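Local coordinates for aromatic-amino-acid:2-oxoglutarate transaminase (Candida albicans, PDB 6HND), which probably transfers amino groups between aromatic amino acids and 2-oxo acids such as 2-oxoglutarate, using pyridoxal 5'-phosphate as cofactor, at residues Lys454-Leu458 / Phe516-Glu522; Val469-Met475 / Ser486-Leu491; Gly135-Leu139 / Gln378-Asn382; Leu139-Arg144 / Trp158-Ile162. All blocks are in the same frame, centred on the assembly; numbering follows the deposited sequence.

From the N terminus, contact 3 opens first: residues 135-139, at the start of helix 137-151, meet 378-382 on helix 375-388 after 238 intervening residues. Nested inside that loop, contact 4 closes after only 13 residues, setting the same helix against strand 158-163 at the margin of the seven-stranded sheet. The two share Leu-139 and touch, as where Gly-135 CA meets Ile-162 CG1. Both are complete before contact 1 opens at 454-458, with about 51 Å between the centres of contacts 1 and 3. Contact 2, a strand pair of the smaller antiparallel sheet, nests within contact 1, which joins helix 451-465 to the C-terminal helix; Met-455 and Leu-458 pack on Phe-489.

Contact 1. Residues Lys454-Leu458 / Phe516-Glu522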
# COMPACT_ATOMS: atom_id res chain seq x y z
N LYS B 454 39.53 1.71 -6.95
CA LYS B 454 40.02 2.86 -6.12
C LYS B 454 38.86 3.52 -5.39
O LYS B 454 39.06 4.03 -4.26
CB LYS B 454 40.75 3.90 -6.98
CG LYS B 454 42.09 3.46 -7.56
CD LYS B 454 42.98 2.79 -6.53
CE LYS B 454 44.43 2.78 -6.94
NZ LYS B 454 45.25 2.11 -5.91
N MET B 455 37.69 3.57 -6.02
CA MET B 455 36.50 4.19 -5.39
C MET B 455 36.11 3.34 -4.17
O MET B 455 35.79 3.95 -3.15
CB MET B 455 35.34 4.35 -6.38
CG MET B 455 35.57 5.47 -7.42
SD MET B 455 35.71 7.14 -6.70
CE MET B 455 34.07 7.31 -5.99
N LYS B 456 36.20 2.01 -4.25
CA LYS B 456 35.88 1.10 -3.10
C LYS B 456 36.89 1.32 -1.97
O LYS B 456 36.47 1.42 -0.82
CB LYS B 456 35.83 -0.37 -3.50
CG LYS B 456 34.63 -0.78 -4.32
CD LYS B 456 34.83 -2.07 -5.10
CE LYS B 456 33.67 -2.36 -6.04
NZ LYS B 456 33.98 -3.51 -6.93
N LEU B 457 38.16 1.43 -2.31
CA LEU B 457 39.26 1.67 -1.34
C LEU B 457 39.03 3.02 -0.66
O LEU B 457 39.12 3.08 0.58
CB LEU B 457 40.59 1.61 -2.10
CG LEU B 457 41.80 1.21 -1.27
CD1 LEU B 457 41.56 -0.12 -0.58
CD2 LEU B 457 43.05 1.16 -2.13
N LEU B 458 38.64 4.04 -1.44
CA LEU B 458 38.35 5.41 -0.93
C LEU B 458 37.12 5.36 -0.01
O LEU B 458 37.11 6.08 1.01
CB LEU B 458 38.16 6.36 -2.11
CG LEU B 458 37.84 7.81 -1.77
CD1 LEU B 458 38.81 8.37 -0.73
CD2 LEU B 458 37.86 8.68 -3.03
N PHE B 516 43.85 10.10 1.21
CA PHE B 516 43.83 8.96 0.26
C PHE B 516 44.75 9.30 -0.92
O PHE B 516 45.58 8.44 -1.30
CB PHE B 516 42.40 8.61 -0.14
CG PHE B 516 42.28 7.61 -1.25
CD1 PHE B 516 42.39 6.26 -1.00
CD2 PHE B 516 41.98 8.02 -2.53
CE1 PHE B 516 42.27 5.34 -2.03
CE2 PHE B 516 41.85 7.11 -3.56
CZ PHE B 516 42.00 5.76 -3.31
N PHE B 517 44.65 10.53 -1.43
CA PHE B 517 45.50 11.07 -2.53
C PHE B 517 46.97 11.20 -2.09
O PHE B 517 47.87 10.74 -2.83
CB PHE B 517 44.91 12.37 -3.08
CG PHE B 517 43.96 12.18 -4.25
CD1 PHE B 517 42.67 11.70 -4.04
CD2 PHE B 517 44.38 12.41 -5.55
CE1 PHE B 517 41.80 11.52 -5.11
CE2 PHE B 517 43.53 12.22 -6.62
CZ PHE B 517 42.24 11.78 -6.39
N SER B 518 47.21 11.76 -0.90
CA SER B 518 48.56 11.90 -0.28
C SER B 518 49.23 10.52 -0.17
O SER B 518 50.45 10.43 -0.40
CB SER B 518 48.50 12.59 1.06
OG SER B 518 47.76 13.81 0.97
N ASN B 519 48.44 9.48 0.14
CA ASN B 519 48.90 8.07 0.29
C ASN B 519 49.18 7.41 -1.07
O ASN B 519 49.54 6.22 -1.06
CB ASN B 519 47.89 7.22 1.06
CG ASN B 519 47.70 7.67 2.49
OD1 ASN B 519 48.40 8.55 2.97
ND2 ASN B 519 46.72 7.09 3.16
N GLY B 520 49.05 8.13 -2.20
CA GLY B 520 49.19 7.57 -3.55
C GLY B 520 47.99 6.72 -3.97
O GLY B 520 48.17 5.84 -4.85
N LEU B 521 46.80 7.00 -3.41
CA LEU B 521 45.49 6.34 -3.72
C LEU B 521 45.47 4.97 -3.04
O LEU B 521 45.28 3.94 -3.74
CB LEU B 521 45.26 6.22 -5.24
CG LEU B 521 45.39 7.53 -6.02
CD1 LEU B 521 45.58 7.23 -7.51
CD2 LEU B 521 44.17 8.40 -5.79
N GLU B 522 45.66 4.99 -1.72
CA GLU B 522 45.87 3.81 -0.85
C GLU B 522 45.27 4.16 0.50
O GLU B 522 45.32 5.35 0.83
CB GLU B 522 47.36 3.47 -0.67
CG GLU B 522 48.05 2.93 -1.92
CD GLU B 522 47.45 1.62 -2.40
OE1 GLU B 522 46.65 1.05 -1.61
OE2 GLU B 522 47.76 1.19 -3.56
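Lys-454 reaches across from its helix and gives its NZ to the carbonyl oxygen of Leu-521, Lys-454 NZ to Leu-521 O being 2.8 Å, with the nitrogen nearly in line with the carbonyl bond. The same ammonium forms a longer salt bridge with Glu-522, whose OE2 lies 3.6 Å from Lys-454 NZ. The lysine chain bends at chi2 (-47°) and then runs extended, which brings CE past Leu-521 CB on its way to the carbonyl. The acceptor belongs to a Schellman motif that ends helix 499-518: Gly-520 takes a positive phi, and Leu-521 N turns back to Phe-516 O at 2.8 Å. Asn-519 ND2 bonds to Glu-522 O within this turn, from above the carbonyl plane. Thus a lysine of helix 451-465 holds the chain just beyond the last turn of its neighbour.

Inside this polar border sits the ring of Phe-516. Leu-458 CB lies over its centre, a CH-pi contact of 4.0 Å from that carbon to the ring centroid and only 8° off the normal. Leu-521 CA lies against the opposite face, offset toward the rim, so the ring is sandwiched between the helix and the turn. Leu-457 CB comes obliquely to Phe-516 CE1, while its CD2 branch passes Glu-522 OE1. Met-455 and Leu-458 also rest on Ile-443 and Phe-489 of the small antiparallel sheet. At the base of the Phe-516 ring, Leu-458 CD1 meets CG of that phenylalanine at 3.6 Å.

Contact 2. Residues Val469-Met475 / Ser486-Leu491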
# COMPACT_ATOMS: atom_id res chain seq x y z
N VAL B 469 28.65 7.99 2.80
CA VAL B 469 28.17 8.47 1.47
C VAL B 469 27.77 7.26 0.63
O VAL B 469 27.96 6.14 1.09
CB VAL B 469 29.23 9.32 0.74
CG1 VAL B 469 29.59 10.55 1.55
CG2 VAL B 469 30.48 8.53 0.39
N VAL B 470 27.19 7.51 -0.55
CA VAL B 470 26.76 6.48 -1.53
C VAL B 470 27.68 6.61 -2.72
O VAL B 470 27.71 7.66 -3.33
CB VAL B 470 25.29 6.65 -1.92
CG1 VAL B 470 24.85 5.63 -2.96
CG2 VAL B 470 24.40 6.55 -0.70
N PRO B 471 28.46 5.56 -3.08
CA PRO B 471 29.22 5.56 -4.32
C PRO B 471 28.29 5.43 -5.54
O PRO B 471 27.28 4.74 -5.45
CB PRO B 471 30.11 4.32 -4.17
CG PRO B 471 29.29 3.38 -3.34
CD PRO B 471 28.59 4.29 -2.36
N GLY B 472 28.64 6.10 -6.63
CA GLY B 472 27.84 6.13 -7.87
C GLY B 472 27.69 4.75 -8.48
O GLY B 472 26.64 4.49 -9.09
N TYR B 473 28.67 3.86 -8.29
CA TYR B 473 28.64 2.49 -8.84
C TYR B 473 27.47 1.70 -8.22
O TYR B 473 26.96 0.80 -8.89
CB TYR B 473 30.00 1.78 -8.73
CG TYR B 473 30.60 1.71 -7.35
CD1 TYR B 473 30.08 0.86 -6.38
CD2 TYR B 473 31.72 2.45 -7.03
CE1 TYR B 473 30.63 0.79 -5.12
CE2 TYR B 473 32.31 2.36 -5.78
CZ TYR B 473 31.76 1.52 -4.83
OH TYR B 473 32.33 1.47 -3.59
N ASN B 474 26.97 2.08 -7.05
CA ASN B 474 25.78 1.43 -6.44
C ASN B 474 24.48 1.91 -7.11
O ASN B 474 23.41 1.33 -6.79
CB ASN B 474 25.72 1.63 -4.93
CG ASN B 474 26.61 0.67 -4.17
OD1 ASN B 474 27.22 -0.24 -4.74
ND2 ASN B 474 26.68 0.86 -2.86
N MET B 475 24.50 2.91 -7.99
CA MET B 475 23.22 3.49 -8.47
C MET B 475 23.12 3.40 -9.99
O MET B 475 22.47 4.27 -10.60
CB MET B 475 23.08 4.92 -7.99
CG MET B 475 22.77 4.97 -6.50
SD MET B 475 22.76 6.68 -5.89
CE MET B 475 24.44 7.14 -6.32
N SER B 486 31.82 6.52 -12.89
CA SER B 486 31.41 6.07 -11.54
C SER B 486 32.30 6.72 -10.48
O SER B 486 32.10 6.40 -9.28
CB SER B 486 31.47 4.58 -11.43
OG SER B 486 30.42 4.01 -12.18
N ASN B 487 33.20 7.61 -10.90
CA ASN B 487 34.19 8.27 -9.99
C ASN B 487 33.51 9.40 -9.20
O ASN B 487 33.99 10.54 -9.23
CB ASN B 487 35.42 8.77 -10.76
CG ASN B 487 35.07 9.75 -11.87
OD1 ASN B 487 34.05 9.58 -12.57
ND2 ASN B 487 35.88 10.79 -12.00
N PHE B 488 32.45 9.10 -8.46
CA PHE B 488 31.79 10.15 -7.64
C PHE B 488 31.08 9.51 -6.46
O PHE B 488 30.70 8.35 -6.56
CB PHE B 488 30.83 11.02 -8.45
CG PHE B 488 29.58 10.35 -8.97
CD1 PHE B 488 29.57 9.71 -10.20
CD2 PHE B 488 28.40 10.40 -8.25
CE1 PHE B 488 28.40 9.15 -10.70
CE2 PHE B 488 27.24 9.80 -8.73
CZ PHE B 488 27.25 9.17 -9.94
N PHE B 489 30.88 10.29 -5.41
CA PHE B 489 29.95 9.98 -4.31
C PHE B 489 28.76 10.93 -4.39
O PHE B 489 28.95 12.10 -4.75
CB PHE B 489 30.66 10.11 -2.97
CG PHE B 489 31.84 9.20 -2.81
CD1 PHE B 489 31.66 7.84 -2.61
CD2 PHE B 489 33.13 9.72 -2.80
CE1 PHE B 489 32.75 7.00 -2.46
CE2 PHE B 489 34.23 8.87 -2.69
CZ PHE B 489 34.03 7.51 -2.52
N ARG B 490 27.57 10.42 -4.10
CA ARG B 490 26.36 11.25 -3.92
C ARG B 490 26.35 11.68 -2.47
O ARG B 490 26.47 10.79 -1.59
CB ARG B 490 25.06 10.48 -4.23
CG ARG B 490 23.81 11.35 -4.18
CD ARG B 490 22.55 10.51 -4.18
NE ARG B 490 22.33 9.92 -2.88
CZ ARG B 490 21.33 9.12 -2.57
NH1 ARG B 490 20.41 8.82 -3.47
NH2 ARG B 490 21.24 8.63 -1.35
N LEU B 491 26.11 12.97 -2.24
CA LEU B 491 26.03 13.56 -0.89
C LEU B 491 24.60 14.04 -0.69
O LEU B 491 24.06 14.60 -1.65
CB LEU B 491 27.00 14.73 -0.78
CG LEU B 491 28.42 14.46 -1.29
CD1 LEU B 491 29.23 15.74 -1.21
CD2 LEU B 491 29.07 13.36 -0.48
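An edge of the small antiparallel sheet near the cofactor site is made here by the short strand 470-471 running beside 488-492. Val-470 and Arg-490 form a hydrogen-bonded pair, with Arg-490 N to Val-470 O at 2.9 Å; Pro-471 and Phe-489 follow as a non-hydrogen-bonded pair. One step on, Gly-472 N bonds to Phe-488 O at 3.1 Å, just where the chain leaves the strand for a 3-10 turn. Gly-472 lays its CA over one face of the Phe-488 ring, 4.0 Å from the centroid, and with no side chain it can come that close.

The Arg-490 side chain leaves the sheet on the same face as Val-470 and lies alongside it, Val-470 CG2 to Arg-490 NH2 being 3.8 Å. Met-475 crosses it at about a right angle, CE against Arg-490 CB. With a bend at chi3 (76°) the guanidinium reaches Asn-252, which binds pyridoxal phosphate, NH1 bonding to OD1 of that residue, and NH2 bonds to Ser-42 O of the second subunit. In aminotransferases of this family an arginine in this part of the small domain grips the substrate carboxylate, and Arg-490 is consistent with that role.

On the face carrying Pro-471 and Phe-489, apolar side chains meet. Val-469 CG2 presses obliquely on Phe-489 CD1, and Val-469 CG1 meets Leu-491 CD2 at 3.5 Å, those two side chains pointing the same way.

Contact 3. Residues Gly135-Leu139 / Gln378-Asn382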
# COMPACT_ATOMS: atom_id res chain seq x y z
N GLY B 135 -8.67 7.22 -4.18
CA GLY B 135 -8.43 8.15 -3.07
C GLY B 135 -9.69 8.90 -2.68
O GLY B 135 -10.69 8.86 -3.45
N HIS B 136 -9.64 9.58 -1.54
CA HIS B 136 -10.72 10.47 -1.06
C HIS B 136 -10.81 11.69 -1.98
O HIS B 136 -9.79 12.15 -2.41
CB HIS B 136 -10.45 10.88 0.38
CG HIS B 136 -10.80 9.80 1.32
ND1 HIS B 136 -12.05 9.69 1.85
CD2 HIS B 136 -10.09 8.74 1.75
CE1 HIS B 136 -12.09 8.60 2.61
NE2 HIS B 136 -10.91 8.01 2.57
N ALA B 137 -12.02 12.19 -2.20
CA ALA B 137 -12.36 13.20 -3.22
C ALA B 137 -11.64 14.51 -2.90
O ALA B 137 -11.09 15.15 -3.79
CB ALA B 137 -13.87 13.36 -3.30
N PRO B 138 -11.68 15.02 -1.65
CA PRO B 138 -11.03 16.29 -1.34
C PRO B 138 -9.50 16.25 -1.56
O PRO B 138 -8.91 17.29 -1.79
CB PRO B 138 -11.39 16.54 0.14
CG PRO B 138 -12.58 15.66 0.40
CD PRO B 138 -12.39 14.46 -0.49
N LEU B 139 -8.87 15.08 -1.47
CA LEU B 139 -7.40 14.98 -1.61
C LEU B 139 -7.09 14.92 -3.09
O LEU B 139 -6.07 15.52 -3.49
CB LEU B 139 -6.84 13.77 -0.86
CG LEU B 139 -5.31 13.67 -0.91
CD1 LEU B 139 -4.66 14.90 -0.30
CD2 LEU B 139 -4.81 12.40 -0.24
N GLN B 378 -4.56 9.98 4.50
CA GLN B 378 -5.22 10.88 3.53
C GLN B 378 -6.01 11.92 4.32
O GLN B 378 -6.03 13.08 3.91
CB GLN B 378 -6.17 10.13 2.61
CG GLN B 378 -5.48 9.23 1.60
CD GLN B 378 -6.47 8.65 0.62
OE1 GLN B 378 -7.16 9.39 -0.10
NE2 GLN B 378 -6.54 7.32 0.59
N THR B 379 -6.67 11.50 5.39
CA THR B 379 -7.53 12.37 6.24
C THR B 379 -6.62 13.40 6.91
O THR B 379 -6.87 14.58 6.70
CB THR B 379 -8.36 11.54 7.23
OG1 THR B 379 -9.18 10.68 6.46
CG2 THR B 379 -9.21 12.38 8.16
N ILE B 380 -5.58 12.96 7.63
CA ILE B 380 -4.66 13.87 8.36
C ILE B 380 -3.99 14.81 7.34
O ILE B 380 -4.00 16.02 7.57
CB ILE B 380 -3.65 13.10 9.22
CG1 ILE B 380 -4.36 12.44 10.41
CG2 ILE B 380 -2.51 14.01 9.67
CD1 ILE B 380 -3.47 11.49 11.18
N VAL B 381 -3.48 14.28 6.24
CA VAL B 381 -2.67 15.10 5.29
C VAL B 381 -3.59 16.11 4.60
O VAL B 381 -3.20 17.31 4.50
CB VAL B 381 -1.84 14.25 4.31
CG1 VAL B 381 -1.31 15.08 3.17
CG2 VAL B 381 -0.72 13.51 5.02
N ASN B 382 -4.77 15.68 4.17
CA ASN B 382 -5.72 16.59 3.47
C ASN B 382 -6.13 17.73 4.41
O ASN B 382 -6.06 18.91 4.00
CB ASN B 382 -6.95 15.85 2.95
CG ASN B 382 -7.96 16.79 2.35
OD1 ASN B 382 -7.89 17.13 1.18
ND2 ASN B 382 -8.92 17.21 3.17
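Segment 135-139 turns from an extended loop at Gly-135, with positive phi, through the N-cap position at His-136 into helix 137-151, and its first turn comes up against helix 375-388, with Leu-139 CA 5.6 Å from Asn-382 CA. Gln-378 makes the polar link: its OE1 takes the backbone N-H of His-136, His-136 N to Gln-378 OE1 being 2.9 Å and the N-H...O angle 172°. The donor is tilted slightly from the carbonyl plane. An extended chain at chi2 (-173°) carries the amide away from its helix to this loop, where OE1 also meets Gly-135 CA and sits at the edge of the imidazole, 3.5 Å from His-136 CD2. Ring and amide planes stand 69° apart. The far end of the amide is held too, Gln-378 NE2 donating to Ala-373 O, so both ends of the group are tied and its rotation is fixed.

Leu-139 fits between the glutamine and the asparagine one turn later. The leucine crosses the glutamine at about a right angle, Leu-139 CD2 to Gln-378 CG being 3.7 Å, while CD1 touches Asn-382 CB as those two side chains slide past each other in opposite directions. Pro-138 CB lies against the Asn-382 amide, whose ND2 donates to Lys-120 O. Ile-162 of the large sheet also packs on Gln-378, placing this junction beside the sheet's edge strand.

Chemically, one straight hydrogen bond in a buried setting satisfies the amide N-H at the N-cap position, with Leu-139 packed on the carbon chains beside it.

Contact 4. Residues Leu139-Arg144 / Trp158-Ile162; sequences LLQFAR and WNVFI
Asn-159 OD1 is gripped side-on by Arg-144, which brings two nitrogens to this one oxygen: Arg-144 NH2 lies 3.0 Å from Asn-159 OD1, in the carbonyl plane on a lone pair, and NE approaches the same oxygen at 3.2 Å. Guanidinium and amide are nearly coplanar, 16° apart. The arginine runs extended from CG to NE (chi3 -167°), which carries its flat end along the helix side to the strand. NH1 is taken by Gln-141 OE1 one turn earlier, so all three nitrogens are engaged and the group's orientation is fixed.

Val-160 CG2 lies over one face of that guanidinium and touches Arg-144 CG at 3.7 Å; it also reaches Leu-140 O and, more distantly, Ala-143 CB. The Trp-158 ring turns its edge to a backbone carbonyl, Trp-158 CH2 to Arg-144 O being 3.8 Å. Toward the other end, Leu-140 CD2 presses on Ile-162 CG1 at 3.6 Å, with Ile-162 CD1 against Leu-139 CG.

Helix and strand directions differ by 130° and their axes approach to 8.2 Å: a helix laid across the outermost strand of the mixed seven-stranded sheet, the core of the large domain in fold-type I PLP enzymes.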
# COMPACT_ATOMS: atom_id res chain seq x y z
N LEU B 139 -8.87 15.08 -1.47
CA LEU B 139 -7.40 14.98 -1.61
C LEU B 139 -7.09 14.92 -3.09
O LEU B 139 -6.07 15.52 -3.49
CB LEU B 139 -6.84 13.77 -0.86
CG LEU B 139 -5.31 13.67 -0.91
CD1 LEU B 139 -4.66 14.90 -0.30
CD2 LEU B 139 -4.81 12.40 -0.24
N LEU B 140 -7.91 14.17 -3.85
CA LEU B 140 -7.81 14.13 -5.33
C LEU B 140 -8.00 15.57 -5.85
O LEU B 140 -7.14 15.98 -6.61
CB LEU B 140 -8.84 13.18 -5.93
CG LEU B 140 -8.51 11.69 -5.82
CD1 LEU B 140 -9.72 10.85 -6.25
CD2 LEU B 140 -7.27 11.32 -6.63
N GLN B 141 -9.02 16.31 -5.39
CA GLN B 141 -9.26 17.69 -5.89
C GLN B 141 -8.04 18.56 -5.55
O GLN B 141 -7.57 19.28 -6.47
CB GLN B 141 -10.55 18.35 -5.39
CG GLN B 141 -10.97 19.58 -6.22
CD GLN B 141 -10.96 19.32 -7.72
OE1 GLN B 141 -11.48 18.33 -8.20
NE2 GLN B 141 -10.33 20.19 -8.50
N PHE B 142 -7.52 18.50 -4.33
CA PHE B 142 -6.33 19.30 -3.94
C PHE B 142 -5.18 19.01 -4.90
O PHE B 142 -4.55 19.97 -5.35
CB PHE B 142 -5.87 19.04 -2.52
CG PHE B 142 -4.45 19.48 -2.29
CD1 PHE B 142 -4.16 20.80 -2.02
CD2 PHE B 142 -3.41 18.58 -2.41
CE1 PHE B 142 -2.86 21.20 -1.84
CE2 PHE B 142 -2.10 18.99 -2.23
CZ PHE B 142 -1.83 20.30 -1.95
N ALA B 143 -4.91 17.74 -5.20
CA ALA B 143 -3.83 17.34 -6.14
C ALA B 143 -4.11 17.92 -7.55
O ALA B 143 -3.15 18.42 -8.14
CB ALA B 143 -3.61 15.84 -6.18
N ARG B 144 -5.35 17.87 -8.06
CA ARG B 144 -5.69 18.53 -9.37
C ARG B 144 -5.30 20.02 -9.29
O ARG B 144 -4.56 20.48 -10.15
CB ARG B 144 -7.16 18.41 -9.75
CG ARG B 144 -7.60 16.99 -10.08
CD ARG B 144 -9.05 16.83 -10.55
NE ARG B 144 -9.39 15.41 -10.53
CZ ARG B 144 -10.16 14.78 -9.63
NH1 ARG B 144 -10.76 15.44 -8.65
NH2 ARG B 144 -10.36 13.48 -9.74
N TRP B 158 -6.79 14.53 -18.61
CA TRP B 158 -5.85 14.01 -17.59
C TRP B 158 -6.62 13.82 -16.29
O TRP B 158 -7.73 14.41 -16.14
CB TRP B 158 -4.66 14.95 -17.38
CG TRP B 158 -4.99 16.33 -16.90
CD1 TRP B 158 -5.26 17.41 -17.69
CD2 TRP B 158 -4.94 16.84 -15.55
NE1 TRP B 158 -5.40 18.54 -16.93
CE2 TRP B 158 -5.22 18.23 -15.62
CE3 TRP B 158 -4.70 16.26 -14.29
CZ2 TRP B 158 -5.31 19.04 -14.49
CZ3 TRP B 158 -4.81 17.06 -13.17
CH2 TRP B 158 -5.10 18.43 -13.27
N ASN B 159 -6.03 13.06 -15.38
CA ASN B 159 -6.58 12.86 -14.02
C ASN B 159 -5.46 12.54 -13.04
O ASN B 159 -4.31 12.30 -13.47
CB ASN B 159 -7.70 11.81 -14.09
CG ASN B 159 -8.62 11.81 -12.90
OD1 ASN B 159 -8.63 12.75 -12.09
ND2 ASN B 159 -9.35 10.70 -12.77
N VAL B 160 -5.77 12.57 -11.75
CA VAL B 160 -4.82 12.22 -10.67
C VAL B 160 -5.32 10.92 -10.02
O VAL B 160 -6.49 10.58 -10.20
CB VAL B 160 -4.63 13.39 -9.69
CG1 VAL B 160 -3.93 14.54 -10.36
CG2 VAL B 160 -5.92 13.90 -9.08
N PHE B 161 -4.44 10.26 -9.27
CA PHE B 161 -4.68 8.99 -8.54
C PHE B 161 -3.78 8.97 -7.30
O PHE B 161 -2.55 9.07 -7.44
CB PHE B 161 -4.36 7.82 -9.46
CG PHE B 161 -4.82 6.49 -8.95
CD1 PHE B 161 -4.04 5.76 -8.08
CD2 PHE B 161 -6.02 5.96 -9.38
CE1 PHE B 161 -4.46 4.52 -7.63
CE2 PHE B 161 -6.43 4.71 -8.95
CZ PHE B 161 -5.65 4.00 -8.07
N ILE B 162 -4.37 8.85 -6.12
CA ILE B 162 -3.61 8.83 -4.84
C ILE B 162 -2.82 7.51 -4.80
O ILE B 162 -3.42 6.44 -5.01
CB ILE B 162 -4.54 8.99 -3.63
CG1 ILE B 162 -5.35 10.28 -3.71
CG2 ILE B 162 -3.75 8.88 -2.34
CD1 ILE B 162 -4.53 11.52 -4.06